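Local coordinates for ADP compounds hydrolase nudE (Escherichia coli, PDB 1VHZ), which hydrolyses ADP-ribose, NADH and adenosine dinucleotides such as Ap3A and Ap2A as a magnesium-dependent homodimeric Nudix enzyme, at residues 53-56 against 61-64. Sequence-based numbering, arbitrary orientation.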
loop_
_atom_site.group_PDB
_atom_site.type_symbol
_atom_site.label_atom_id
_atom_site.label_comp_id
_atom_site.label_asym_id
_atom_site.label_seq_id
_atom_site.Cartn_x
_atom_site.Cartn_y
_atom_site.Cartn_z
ATOM N N MET A 53 -10.344 6.438 3.554
ATOM C CA MET A 53 -9.701 6.217 4.861
ATOM C C MET A 53 -9.872 7.543 5.612
ATOM O O MET A 53 -9.642 8.605 5.030
ATOM C CB MET A 53 -8.255 5.776 4.758
ATOM C CG MET A 53 -7.358 6.238 5.912
ATOM S SD MET A 53 -5.648 5.619 5.802
ATOM C CE MET A 53 -5.512 5.498 4.022
ATOM N N ILE A 54 -10.346 7.477 6.842
ATOM C CA ILE A 54 -10.596 8.688 7.610
ATOM C C ILE A 54 -9.688 8.827 8.817
ATOM O O ILE A 54 -9.479 7.899 9.589
ATOM C CB ILE A 54 -12.054 8.740 8.129
ATOM C CG1 ILE A 54 -13.030 8.397 7.017
ATOM C CG2 ILE A 54 -12.368 10.115 8.707
ATOM C CD1 ILE A 54 -13.318 6.920 6.886
ATOM N N VAL A 55 -9.143 10.017 8.950
ATOM C CA VAL A 55 -8.259 10.386 10.028
ATOM C C VAL A 55 -8.928 11.475 10.877
ATOM O O VAL A 55 -8.805 12.664 10.598
ATOM C CB VAL A 55 -6.912 10.892 9.474
ATOM C CG1 VAL A 55 -5.978 11.275 10.606
ATOM C CG2 VAL A 55 -6.243 9.813 8.598
ATOM N N PRO A 56 -9.609 11.056 11.931
ATOM C CA PRO A 56 -10.286 11.942 12.849
ATOM C C PRO A 56 -9.343 12.540 13.881
ATOM O O PRO A 56 -8.475 11.864 14.440
ATOM C CB PRO A 56 -11.332 11.082 13.532
ATOM C CG PRO A 56 -11.195 9.713 12.971
ATOM C CD PRO A 56 -9.836 9.638 12.330
ATOM N N HIS A 61 -5.824 14.937 19.537
ATOM C CA HIS A 61 -5.538 13.531 19.471
ATOM C C HIS A 61 -6.103 12.967 18.149
ATOM O O HIS A 61 -7.052 13.468 17.571
ATOM C CB HIS A 61 -6.154 12.704 20.614
ATOM C CG HIS A 61 -5.477 12.880 21.943
ATOM N ND1 HIS A 61 -5.507 14.073 22.642
ATOM C CD2 HIS A 61 -4.752 12.022 22.706
ATOM C CE1 HIS A 61 -4.816 13.945 23.760
ATOM N NE2 HIS A 61 -4.365 12.703 23.832
ATOM N N LEU A 62 -5.421 11.949 17.670
ATOM C CA LEU A 62 -5.871 11.190 16.512
ATOM C C LEU A 62 -6.840 10.141 17.107
ATOM O O LEU A 62 -6.647 9.803 18.287
ATOM C CB LEU A 62 -4.700 10.400 15.946
ATOM C CG LEU A 62 -4.015 10.791 14.664
ATOM C CD1 LEU A 62 -4.263 12.216 14.241
ATOM C CD2 LEU A 62 -2.523 10.491 14.745
ATOM N N ILE A 63 -7.816 9.693 16.374
ATOM C CA ILE A 63 -8.699 8.637 16.845
ATOM C C ILE A 63 -8.359 7.401 15.973
ATOM O O ILE A 63 -8.621 7.457 14.774
ATOM C CB ILE A 63 -10.206 8.861 16.705
ATOM C CG1 ILE A 63 -10.694 10.120 17.417
ATOM C CG2 ILE A 63 -10.929 7.628 17.263
ATOM C CD1 ILE A 63 -10.368 10.173 18.892
ATOM N N LEU A 64 -7.754 6.389 16.559
ATOM C CA LEU A 64 -7.389 5.189 15.801
ATOM C C LEU A 64 -8.354 4.074 16.202
ATOM O O LEU A 64 -8.997 4.225 17.238
ATOM C CB LEU A 64 -6.003 4.691 16.202
ATOM C CG LEU A 64 -4.756 5.525 15.943
ATOM C CD1 LEU A 64 -4.550 5.763 14.460
ATOM C CD2 LEU A 64 -4.766 6.841 16.691
HETATM O O HOH W 1 -9.744 6.023 12.514
#
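Pro56 meets Ile63 across the antiparallel beta hairpin formed by strands 51-58 and 61-69 of the Nudix fold, and their CA atoms stand 5.4 Å apart. The two short segments run 141° apart, well short of exactly antiparallel, and their CA atoms separate widely toward Ile54 and Leu64. One backbone hydrogen bond joins them, from Ile63 N to Pro56 O at 3.0 Å. It is bent, with 143° at the hydrogen, and the donor is tilted out of the carbonyl plane. The same oxygen receives a CA-H...O contact from Leu62 CA at 3.4 Å. A proline has no N-H to return a bond from position 56; its ring occupies that side instead. Followed outward, Pro56 CB packs on Ile63 CB and CG1, CG lies 4.0 Å from Ile63 CB, and CD closes the ring 3.5 Å from Ile63 O. The Pro56 ring and the Ile63 side chain are set nearly perpendicular. Ile63 CG1 is turned anti to its own carbonyl carbon (chi1 -58°), which keeps it beside the backbone N and within reach of Pro56 CB. Leu98 of helix 90-102 also touches the side chain of Pro56; that helix carries Glu97 and Glu101, which probably bind the divalent metal. The side chains of Val55 and Leu62 run alongside each other in a common direction and touch through one methyl each, Val55 CG1 and Leu62 CD1, at 4.1 Å. Where the strands diverge, a water donates to Ile63 O at 2.9 Å and, weakly, to Ile54 O at 3.5 Å.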